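Local coordinates for endoglucanase A (Clostridium longisporum, PDB 6Q1I), which hydrolyses internal beta-1,4-glucosidic linkages in barley beta-glucan, lichenan and carboxymethylcellulose, also attacks xylan, and prefers the longer cello-oligosaccharides, at residues 222-226 with 227-231; 260-263 with 264-268; 161-165 with 166-170; 98-101 with 102-106. One frame throughout, in Å; residues are numbered along the deposited sequence.

Interaction 1 (222-226 with 227-231)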
loop_
_atom_site.group_PDB
_atom_site.type_symbol
_atom_site.label_atom_id
_atom_site.label_comp_id
_atom_site.label_asym_id
_atom_site.label_seq_id
_atom_site.Cartn_x
_atom_site.Cartn_y
_atom_site.Cartn_z
ATOM N N LYS A 222 -4.636 -2.201 17.134
ATOM C CA LYS A 222 -4.385 -1.345 18.284
ATOM C C LYS A 222 -3.723 -0.055 17.825
ATOM O O LYS A 222 -2.701 -0.092 17.136
ATOM C CB LYS A 222 -3.501 -2.044 19.322
ATOM C CG LYS A 222 -3.364 -1.266 20.625
ATOM C CD LYS A 222 -2.613 -2.052 21.678
ATOM C CE LYS A 222 -2.496 -1.256 22.977
ATOM N NZ LYS A 222 -1.597 -1.911 23.975
ATOM N N VAL A 223 -4.298 1.073 18.225
ATOM C CA VAL A 223 -3.745 2.391 17.925
ATOM C C VAL A 223 -2.775 2.755 19.045
ATOM O O VAL A 223 -3.196 2.831 20.209
ATOM C CB VAL A 223 -4.861 3.439 17.820
ATOM C CG1 VAL A 223 -4.290 4.808 17.451
ATOM C CG2 VAL A 223 -5.925 3.002 16.811
ATOM N N PRO A 224 -1.492 2.977 18.752
ATOM C CA PRO A 224 -0.575 3.494 19.780
ATOM C C PRO A 224 -1.014 4.863 20.285
ATOM O O PRO A 224 -1.873 5.529 19.706
ATOM C CB PRO A 224 0.768 3.598 19.046
ATOM C CG PRO A 224 0.638 2.705 17.859
ATOM C CD PRO A 224 -0.807 2.755 17.464
ATOM N N ASP A 225 -0.402 5.295 21.389
ATOM C CA ASP A 225 -0.655 6.626 21.945
ATOM C C ASP A 225 0.081 7.644 21.080
ATOM O O ASP A 225 1.219 8.040 21.351
ATOM C CB ASP A 225 -0.233 6.705 23.407
ATOM C CG ASP A 225 -0.547 8.058 24.034
ATOM O OD1 ASP A 225 -1.112 8.938 23.354
ATOM O OD2 ASP A 225 -0.229 8.249 25.223
ATOM N N ASP A 226 -0.599 8.067 20.018
ATOM C CA ASP A 226 -0.047 8.936 18.991
ATOM C C ASP A 226 -1.238 9.572 18.289
ATOM O O ASP A 226 -2.244 8.903 18.056
ATOM C CB ASP A 226 0.770 8.120 17.983
ATOM C CG ASP A 226 1.564 8.982 17.030
ATOM O OD1 ASP A 226 2.757 9.195 17.301
ATOM O OD2 ASP A 226 1.008 9.437 16.006
ATOM N N LYS A 227 -1.114 10.844 17.930
ATOM C CA LYS A 227 -2.249 11.576 17.386
ATOM C C LYS A 227 -2.359 11.526 15.866
ATOM O O LYS A 227 -3.349 12.036 15.331
ATOM C CB LYS A 227 -2.202 13.048 17.823
ATOM C CG LYS A 227 -2.223 13.260 19.339
ATOM C CD LYS A 227 -3.260 12.382 20.038
ATOM C CE LYS A 227 -3.522 12.834 21.474
ATOM N NZ LYS A 227 -2.266 13.113 22.235
ATOM N N ASN A 228 -1.391 10.936 15.157
ATOM C CA ASN A 228 -1.350 11.004 13.689
ATOM C C ASN A 228 -1.119 9.639 13.052
ATOM O O ASN A 228 -0.294 9.471 12.150
ATOM C CB ASN A 228 -0.329 12.031 13.237
ATOM C CG ASN A 228 -0.746 13.412 13.605
ATOM O OD1 ASN A 228 -1.779 13.892 13.137
ATOM N ND2 ASN A 228 -0.007 14.035 14.515
ATOM N N VAL A 229 -1.912 8.667 13.474
ATOM C CA VAL A 229 -1.918 7.313 12.927
ATOM C C VAL A 229 -3.084 7.158 11.960
ATOM O O VAL A 229 -4.175 7.706 12.172
ATOM C CB VAL A 229 -2.012 6.278 14.066
ATOM C CG1 VAL A 229 -2.295 4.868 13.526
ATOM C CG2 VAL A 229 -0.730 6.308 14.899
ATOM N N ILE A 230 -2.856 6.376 10.903
ATOM C CA ILE A 230 -3.867 5.980 9.935
ATOM C C ILE A 230 -3.856 4.457 9.860
ATOM O O ILE A 230 -2.785 3.847 9.783
ATOM C CB ILE A 230 -3.521 6.556 8.544
ATOM C CG1 ILE A 230 -3.408 8.084 8.563
ATOM C CG2 ILE A 230 -4.547 6.090 7.498
ATOM C CD1 ILE A 230 -2.754 8.665 7.306
ATOM N N ALA A 231 -5.032 3.836 9.868
ATOM C CA ALA A 231 -5.108 2.398 9.632
ATOM C C ALA A 231 -4.977 2.094 8.139
ATOM O O ALA A 231 -5.551 2.797 7.303
ATOM C CB ALA A 231 -6.445 1.862 10.140
HETATM O O HOH W 1 -3.828 8.702 15.873
HETATM O O HOH W 2 2.236 12.685 16.059
#
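Val223 and Val229 touch across the loop that leads into strand 229-234 of the (beta/alpha)8 barrel, the glycoside hydrolase family 5 catalytic domain. Val223 touches loosely, its CG1 lying 4.3 Å from Val229 CB, and it also packs on Val278. Pro224 adds a similar apolar contact, with CD 4.4 Å from Val229 CG2, while Leu189 of helix 175-194 and Met206 of strand 204-208 lie against both residues. Asp225 sits at the centre of an inverse gamma turn, closed by a weak bond from Asp226 N to Pro224 O. Its OD1 stays 4.5 Å from Lys227 NZ, close enough for some attraction between opposite charges but too far for a salt bridge.

Asp226 does most of the polar work. Its CG stands anti to N (chi1 -170°), beside the carbonyl carbon, which lets OD2 reach forward to the N-H of Asn228. This bond, 3.0 Å from Asn228 N to Asp226 OD2, closes an Asx turn; it is fairly straight at 161°, and it meets the oxygen on its anti side, 29° out of the carboxylate plane. OD1 forms a salt bridge with Arg193 NE of helix 175-194, so the carboxylate ties the turn to that helix. Asn228 OD1 accepts from Ala14 N, and its ND2 gives a hydrogen to water 2, 3.0 Å away, which in turn donates weakly to Asp226 OD2. A second water spans the turn on the backbone side: water 1 donates to Asp226 O at 2.7 Å and accepts from Val229 N at 3.1 Å.

Interaction 2 (260-263 with 264-268); sequences YSLD and VELDS
Tyr260 offers the face of its ring to Val264, one turn later on helix 256-275. The methyl CG2 of Val264 stands over that face, 3.5 Å from Tyr260 CZ and displaced toward this hydroxyl-bearing carbon, a CH-pi contact with the methyl 21° off the normal through the ring centre. Tyr260 reaches this position because its CG is anti to N (chi1 174°), on the carbonyl-carbon side, so the ring leans forward along the helix to meet the valine.

A second i to i+4 pair, Leu262 and Leu266, lies on the buried side. Their side chains cross obliquely, with Leu262 CG 4.0 Å from Leu266 CD1. Leu262 CD1 also brushes Glu265 OE1 at 4.0 Å, but the carboxylate has its polar partner elsewhere: the extended Glu265 chain carries OE2 to the hydroxyl of Ser237.

Regular helical bonds underlie these pairs, among them Val264 N to Tyr260 O and Leu266 N to Leu262 O, both 2.9 Å. Ser268 adds a side-chain bond of its own, OG donating to Glu265 O at 2.7 Å.

Asp263 and Asp267, one turn apart, keep their OD1 atoms 6.4 Å from each other, and each has its own partner. Asp267 OD1 forms a salt bridge with Arg310, and Asp263 OD2 bonds Tyr302 OH. Leu262 rests on Leu299 and Tyr303, while Asp263 and Leu266 lean on Ala306; thus this outer helix, just ahead of barrel strand 280-285, lies against the next one, 293-309.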
loop_
_atom_site.group_PDB
_atom_site.type_symbol
_atom_site.label_atom_id
_atom_site.label_comp_id
_atom_site.label_asym_id
_atom_site.label_seq_id
_atom_site.Cartn_x
_atom_site.Cartn_y
_atom_site.Cartn_z
ATOM N N TYR A 260 -24.603 -3.295 -2.711
ATOM C CA TYR A 260 -24.895 -3.325 -1.283
ATOM C C TYR A 260 -23.751 -3.956 -0.504
ATOM O O TYR A 260 -23.343 -3.446 0.546
ATOM C CB TYR A 260 -26.188 -4.105 -1.043
ATOM C CG TYR A 260 -26.497 -4.314 0.420
ATOM C CD1 TYR A 260 -27.104 -3.321 1.165
ATOM C CD2 TYR A 260 -26.173 -5.508 1.058
ATOM C CE1 TYR A 260 -27.386 -3.510 2.506
ATOM C CE2 TYR A 260 -26.455 -5.704 2.397
ATOM C CZ TYR A 260 -27.064 -4.702 3.111
ATOM O OH TYR A 260 -27.350 -4.880 4.446
ATOM N N SER A 261 -23.227 -5.071 -1.003
ATOM C CA SER A 261 -22.150 -5.763 -0.312
ATOM C C SER A 261 -20.931 -4.869 -0.169
ATOM O O SER A 261 -20.297 -4.833 0.896
ATOM C CB SER A 261 -21.786 -7.038 -1.070
ATOM O OG SER A 261 -22.871 -7.937 -1.077
ATOM N N LEU A 262 -20.577 -4.145 -1.233
ATOM C CA LEU A 262 -19.418 -3.268 -1.143
ATOM C C LEU A 262 -19.685 -2.113 -0.189
ATOM O O LEU A 262 -18.803 -1.724 0.587
ATOM C CB LEU A 262 -19.007 -2.786 -2.534
ATOM C CG LEU A 262 -17.712 -1.979 -2.629
ATOM C CD1 LEU A 262 -16.530 -2.727 -2.036
ATOM C CD2 LEU A 262 -17.432 -1.617 -4.075
ATOM N N ASP A 263 -20.897 -1.559 -0.220
ATOM C CA ASP A 263 -21.240 -0.474 0.694
ATOM C C ASP A 263 -21.104 -0.913 2.153
ATOM O O ASP A 263 -20.556 -0.179 2.981
ATOM C CB ASP A 263 -22.662 0.027 0.420
ATOM C CG ASP A 263 -22.770 0.833 -0.864
ATOM O OD1 ASP A 263 -21.759 1.406 -1.318
ATOM O OD2 ASP A 263 -23.887 0.915 -1.408
ATOM N N VAL A 264 -21.613 -2.104 2.490
ATOM C CA VAL A 264 -21.522 -2.581 3.872
ATOM C C VAL A 264 -20.068 -2.800 4.274
ATOM O O VAL A 264 -19.665 -2.502 5.405
ATOM C CB VAL A 264 -22.380 -3.850 4.050
ATOM C CG1 VAL A 264 -22.091 -4.518 5.385
ATOM C CG2 VAL A 264 -23.863 -3.492 3.939
ATOM N N GLU A 265 -19.261 -3.333 3.356
ATOM C CA GLU A 265 -17.841 -3.536 3.638
ATOM C C GLU A 265 -17.142 -2.206 3.916
ATOM O O GLU A 265 -16.405 -2.067 4.905
ATOM C CB GLU A 265 -17.201 -4.264 2.453
ATOM C CG GLU A 265 -15.699 -4.450 2.570
ATOM C CD GLU A 265 -15.094 -5.184 1.381
ATOM O OE1 GLU A 265 -15.855 -5.742 0.559
ATOM O OE2 GLU A 265 -13.853 -5.174 1.252
ATOM N N LEU A 266 -17.363 -1.208 3.059
ATOM C CA LEU A 266 -16.712 0.084 3.254
ATOM C C LEU A 266 -17.207 0.771 4.521
ATOM O O LEU A 266 -16.421 1.423 5.220
ATOM C CB LEU A 266 -16.913 0.962 2.017
ATOM C CG LEU A 266 -16.226 0.448 0.749
ATOM C CD1 LEU A 266 -16.695 1.237 -0.472
ATOM C CD2 LEU A 266 -14.697 0.516 0.896
ATOM N N ASP A 267 -18.503 0.638 4.832
ATOM C CA ASP A 267 -19.014 1.129 6.110
ATOM C C ASP A 267 -18.251 0.503 7.278
ATOM O O ASP A 267 -17.926 1.183 8.258
ATOM C CB ASP A 267 -20.505 0.796 6.267
ATOM C CG ASP A 267 -21.428 1.702 5.465
ATOM O OD1 ASP A 267 -20.987 2.744 4.940
ATOM O OD2 ASP A 267 -22.625 1.349 5.389
ATOM N N SER A 268 -17.983 -0.804 7.204
ATOM C CA SER A 268 -17.282 -1.466 8.302
ATOM C C SER A 268 -15.877 -0.898 8.491
ATOM O O SER A 268 -15.417 -0.739 9.627
ATOM C CB SER A 268 -17.256 -2.987 8.109
ATOM O OG SER A 268 -16.228 -3.401 7.218
#

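Interaction 3 (161-165 with 166-170)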
loop_
_atom_site.group_PDB
_atom_site.type_symbol
_atom_site.label_atom_id
_atom_site.label_comp_id
_atom_site.label_asym_id
_atom_site.label_seq_id
_atom_site.Cartn_x
_atom_site.Cartn_y
_atom_site.Cartn_z
ATOM N N PRO A 161 1.763 -7.850 7.024
ATOM C CA PRO A 161 2.501 -8.707 7.959
ATOM C C PRO A 161 1.633 -9.854 8.456
ATOM O O PRO A 161 0.515 -9.642 8.926
ATOM C CB PRO A 161 2.883 -7.741 9.088
ATOM C CG PRO A 161 1.828 -6.685 9.046
ATOM C CD PRO A 161 1.545 -6.499 7.573
ATOM N N ARG A 162 2.160 -11.071 8.365
ATOM C CA ARG A 162 1.351 -12.262 8.594
ATOM C C ARG A 162 2.266 -13.460 8.826
ATOM O O ARG A 162 3.482 -13.381 8.632
ATOM C CB ARG A 162 0.430 -12.528 7.398
ATOM C CG ARG A 162 1.193 -12.880 6.115
ATOM C CD ARG A 162 0.336 -12.807 4.862
ATOM N NE ARG A 162 1.067 -13.243 3.671
ATOM C CZ ARG A 162 1.829 -12.456 2.907
ATOM N NH1 ARG A 162 1.988 -11.172 3.192
ATOM N NH2 ARG A 162 2.425 -12.957 1.836
ATOM N N LEU A 163 1.654 -14.591 9.213
ATOM C CA LEU A 163 2.385 -15.842 9.449
ATOM C C LEU A 163 2.555 -16.585 8.123
ATOM O O LEU A 163 1.887 -17.585 7.835
ATOM C CB LEU A 163 1.658 -16.701 10.480
ATOM C CG LEU A 163 1.603 -16.172 11.913
ATOM C CD1 LEU A 163 0.636 -17.010 12.755
ATOM C CD2 LEU A 163 2.986 -16.166 12.564
ATOM N N GLU A 164 3.478 -16.082 7.301
ATOM C CA GLU A 164 3.736 -16.703 6.007
ATOM C C GLU A 164 4.174 -18.148 6.184
ATOM O O GLU A 164 4.934 -18.481 7.096
ATOM C CB GLU A 164 4.807 -15.915 5.247
ATOM C CG GLU A 164 4.342 -14.515 4.881
ATOM C CD GLU A 164 5.318 -13.760 4.005
ATOM O OE1 GLU A 164 6.113 -14.398 3.287
ATOM O OE2 GLU A 164 5.281 -12.520 4.036
ATOM N N GLY A 165 3.675 -19.014 5.308
ATOM C CA GLY A 165 4.048 -20.408 5.324
ATOM C C GLY A 165 3.309 -21.273 6.323
ATOM O O GLY A 165 3.612 -22.469 6.415
ATOM N N THR A 166 2.354 -20.727 7.067
ATOM C CA THR A 166 1.556 -21.476 8.026
ATOM C C THR A 166 0.107 -21.532 7.575
ATOM O O THR A 166 -0.319 -20.766 6.705
ATOM C CB THR A 166 1.589 -20.818 9.413
ATOM O OG1 THR A 166 0.696 -19.688 9.436
ATOM C CG2 THR A 166 3.007 -20.414 9.825
ATOM N N PRO A 167 -0.705 -22.390 8.198
ATOM C CA PRO A 167 -2.133 -22.421 7.851
ATOM C C PRO A 167 -2.852 -21.115 8.123
ATOM O O PRO A 167 -3.908 -20.871 7.524
ATOM C CB PRO A 167 -2.679 -23.568 8.713
ATOM C CG PRO A 167 -1.494 -24.460 8.943
ATOM C CD PRO A 167 -0.341 -23.502 9.104
ATOM N N TYR A 168 -2.310 -20.271 9.001
ATOM C CA TYR A 168 -2.937 -19.029 9.418
ATOM C C TYR A 168 -2.577 -17.838 8.537
ATOM O O TYR A 168 -3.004 -16.713 8.829
ATOM C CB TYR A 168 -2.502 -18.718 10.844
ATOM C CG TYR A 168 -2.890 -19.765 11.865
ATOM C CD1 TYR A 168 -4.208 -19.882 12.292
ATOM C CD2 TYR A 168 -1.938 -20.630 12.416
ATOM C CE1 TYR A 168 -4.575 -20.811 13.241
ATOM C CE2 TYR A 168 -2.296 -21.573 13.379
ATOM C CZ TYR A 168 -3.626 -21.660 13.775
ATOM O OH TYR A 168 -4.041 -22.567 14.725
ATOM N N GLU A 169 -1.802 -18.057 7.474
ATOM C CA GLU A 169 -1.309 -16.952 6.657
ATOM C C GLU A 169 -2.447 -16.080 6.145
ATOM O O GLU A 169 -2.398 -14.849 6.264
ATOM C CB GLU A 169 -0.483 -17.494 5.489
ATOM C CG GLU A 169 0.019 -16.402 4.560
ATOM C CD GLU A 169 1.077 -16.841 3.573
ATOM O OE1 GLU A 169 1.424 -18.047 3.518
ATOM O OE2 GLU A 169 1.568 -15.937 2.858
ATOM N N TRP A 170 -3.477 -16.702 5.563
ATOM C CA TRP A 170 -4.542 -15.997 4.855
ATOM C C TRP A 170 -5.896 -16.128 5.542
ATOM O O TRP A 170 -6.924 -15.798 4.940
ATOM C CB TRP A 170 -4.623 -16.466 3.404
ATOM C CG TRP A 170 -3.404 -16.130 2.605
ATOM C CD1 TRP A 170 -2.565 -17.006 1.981
ATOM C CD2 TRP A 170 -2.877 -14.818 2.355
ATOM N NE1 TRP A 170 -1.559 -16.320 1.339
ATOM C CE2 TRP A 170 -1.728 -14.976 1.551
ATOM C CE3 TRP A 170 -3.274 -13.524 2.723
ATOM C CZ2 TRP A 170 -0.973 -13.889 1.103
ATOM C CZ3 TRP A 170 -2.518 -12.445 2.280
ATOM C CH2 TRP A 170 -1.384 -12.636 1.478
HETATM O O HOH W 3 2.782 -15.581 0.564
#
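Glu169 OE2 is gripped by both Arg162 and a water. Arg162 NE donates to it at 2.9 Å, in the guanidinium plane and on the oxygen's anti lone pair; NH2 adds a weaker bond, and water 3 donates at 2.6 Å while accepting from the same NH2. Guanidinium and carboxylate are nearly coplanar, their planes 25° apart. The other oxygen, Glu169 OE1, takes Gly165 N at 3.0 Å from above the carboxylate plane.

Trp170 covers one face of the guanidinium, its CZ2 3.3 Å from Arg162 NE, and Arg162 CD makes a CH-pi contact over the six-membered ring. Near the opposite face lies Glu164 OE2, a long ion pair by charge alone.

Leu163 O closes a type II turn by accepting from Thr166 N at 3.3 Å and from Thr166 OG1 at 2.9 Å, both on the same face of its plane. That hydroxyl sits between N and the carbonyl carbon (chi1 78°), where it also accepts from Tyr168 N in an ST turn.

This loop follows barrel strand 153-156. Arg162 NH1 bonds the backbone O of Gln160, the changed residue at the position of the probable proton donor, and Trp170 touches Gln160 too. Held at its edge and on its face, the guanidinium has little freedom to rotate, which probably helps keep the loop in shape beside the catalytic cleft.

Interaction 4 (98-101 with 102-106)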
loop_
_atom_site.group_PDB
_atom_site.type_symbol
_atom_site.label_atom_id
_atom_site.label_comp_id
_atom_site.label_asym_id
_atom_site.label_seq_id
_atom_site.Cartn_x
_atom_site.Cartn_y
_atom_site.Cartn_z
ATOM N N GLU A 98 14.970 9.402 -5.255
ATOM C CA GLU A 98 14.718 10.006 -6.560
ATOM C C GLU A 98 13.297 9.716 -7.042
ATOM O O GLU A 98 12.627 10.602 -7.590
ATOM C CB GLU A 98 15.767 9.541 -7.574
ATOM C CG GLU A 98 15.631 10.181 -8.975
ATOM C CD GLU A 98 16.169 11.620 -9.098
ATOM O OE1 GLU A 98 16.588 12.222 -8.096
ATOM O OE2 GLU A 98 16.171 12.157 -10.230
ATOM N N VAL A 99 12.815 8.486 -6.841
ATOM C CA VAL A 99 11.453 8.152 -7.258
ATOM C C VAL A 99 10.430 8.888 -6.397
ATOM O O VAL A 99 9.438 9.420 -6.908
ATOM C CB VAL A 99 11.247 6.625 -7.239
ATOM C CG1 VAL A 99 9.803 6.271 -7.524
ATOM C CG2 VAL A 99 12.173 5.959 -8.251
ATOM N N VAL A 100 10.671 8.961 -5.084
ATOM C CA VAL A 100 9.829 9.788 -4.222
ATOM C C VAL A 100 9.804 11.227 -4.729
ATOM O O VAL A 100 8.742 11.856 -4.805
ATOM C CB VAL A 100 10.315 9.702 -2.763
ATOM C CG1 VAL A 100 9.662 10.805 -1.898
ATOM C CG2 VAL A 100 10.039 8.330 -2.177
ATOM N N ASP A 101 10.969 11.761 -5.115
ATOM C CA ASP A 101 11.035 13.143 -5.593
ATOM C C ASP A 101 10.231 13.355 -6.883
ATOM O O ASP A 101 9.630 14.422 -7.065
ATOM C CB ASP A 101 12.490 13.583 -5.787
ATOM C CG ASP A 101 13.208 13.899 -4.473
ATOM O OD1 ASP A 101 12.546 14.193 -3.459
ATOM O OD2 ASP A 101 14.454 13.873 -4.457
ATOM N N TYR A 102 10.221 12.374 -7.803
ATOM C CA TYR A 102 9.369 12.505 -8.986
ATOM C C TYR A 102 7.939 12.817 -8.560
ATOM O O TYR A 102 7.266 13.668 -9.143
ATOM C CB TYR A 102 9.326 11.216 -9.819
ATOM C CG TYR A 102 10.603 10.708 -10.451
ATOM C CD1 TYR A 102 11.696 11.526 -10.685
ATOM C CD2 TYR A 102 10.698 9.375 -10.827
ATOM C CE1 TYR A 102 12.857 11.009 -11.268
ATOM C CE2 TYR A 102 11.820 8.866 -11.403
ATOM C CZ TYR A 102 12.899 9.669 -11.621
ATOM O OH TYR A 102 14.010 9.094 -12.189
ATOM N N CYS A 103 7.457 12.084 -7.555
ATOM C CA CYS A 103 6.065 12.171 -7.126
ATOM C C CYS A 103 5.801 13.443 -6.338
ATOM O O CYS A 103 4.802 14.133 -6.576
ATOM C CB CYS A 103 5.735 10.951 -6.265
ATOM S SG CYS A 103 5.910 9.346 -7.097
ATOM N N ILE A 104 6.679 13.763 -5.379
ATOM C CA ILE A 104 6.495 14.964 -4.567
ATOM C C ILE A 104 6.559 16.204 -5.445
ATOM O O ILE A 104 5.767 17.135 -5.281
ATOM C CB ILE A 104 7.527 15.022 -3.423
ATOM C CG1 ILE A 104 7.337 13.861 -2.435
ATOM C CG2 ILE A 104 7.472 16.379 -2.698
ATOM C CD1 ILE A 104 6.115 13.940 -1.553
ATOM N N ALA A 105 7.497 16.229 -6.398
ATOM C CA ALA A 105 7.588 17.341 -7.339
ATOM C C ALA A 105 6.280 17.539 -8.093
ATOM O O ALA A 105 5.900 18.677 -8.395
ATOM C CB ALA A 105 8.727 17.087 -8.334
ATOM N N ASP A 106 5.570 16.449 -8.389
ATOM C CA ASP A 106 4.305 16.512 -9.116
ATOM C C ASP A 106 3.113 16.805 -8.216
ATOM O O ASP A 106 1.969 16.644 -8.654
ATOM C CB ASP A 106 4.078 15.207 -9.888
ATOM C CG ASP A 106 4.839 15.164 -11.191
ATOM O OD1 ASP A 106 5.596 16.120 -11.493
ATOM O OD2 ASP A 106 4.674 14.166 -11.922
HETATM O O HOH W 4 16.017 10.779 -12.454
#
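Tyr102 lies back over the preceding turn of helix 90-105, the helical part of the beta-alpha-beta unit that joins strands 71-74 and 109-113 of the barrel. Its CG is on the N side, anti to the carbonyl carbon (chi1 -63°), which sets one ring face over Glu98 O, 3.4 Å from CD1. The same carbonyl accepts the Tyr102 N-H. Glu98, bent at chi2, brings its CG to 3.7 Å from Tyr102 CE1, and its carboxylate stands steeply to the ring, the planes 75° apart. Water 4, in the plane of the ring at its edge, links the two ends: it donates to Glu98 OE2 at 2.6 Å and is hydrogen-bonded to Tyr102 OH.

Cys103 turns inward onto Ile72 and Ile74 of strand 71-74, and onto Ile61 of the neighbouring helix 58-67. Its N-H is shared weakly between Val99 O and Val100 O. Ile104 runs alongside Val100, pointing the same way, with the two CG1 atoms of Val100 and Ile104 3.9 Å apart; on the backbone, Ile104 N makes a straight bond to Val100 O, 2.9 Å long. Ile104 also meets Val110 of the strand ahead. Ala105 N donates to Asp101 O, and the Asp101 side chain bonds Tyr149 OH through OD1.

At Asp106, OD1 forms a salt bridge with Lys58 NZ, while Asp106 N makes two weak bonds, to Tyr102 O at 3.3 Å and to Cys103 O at 3.0 Å.

How the interactions relate
All four contacts belong to the same barrel domain but to different layers of it. Interactions 2 and 4 lie along outer helices, are partly buried, and combine i to i+4 apolar pairs with one tyrosine ring each, met by a methyl in 260-268 and by a carbonyl in 98-106. They sit on opposite sides of the chain's centre, about 34 Å apart between centres. Interactions 1 and 3 are surface turns where carboxylates bind backbone N-H groups. Interaction 1 leads into a strand and lies away from the active site; interaction 3 follows a strand, borders the probable proton-donor position and adds a guanidinium with tryptophan over one face and a glutamate oxygen near the other.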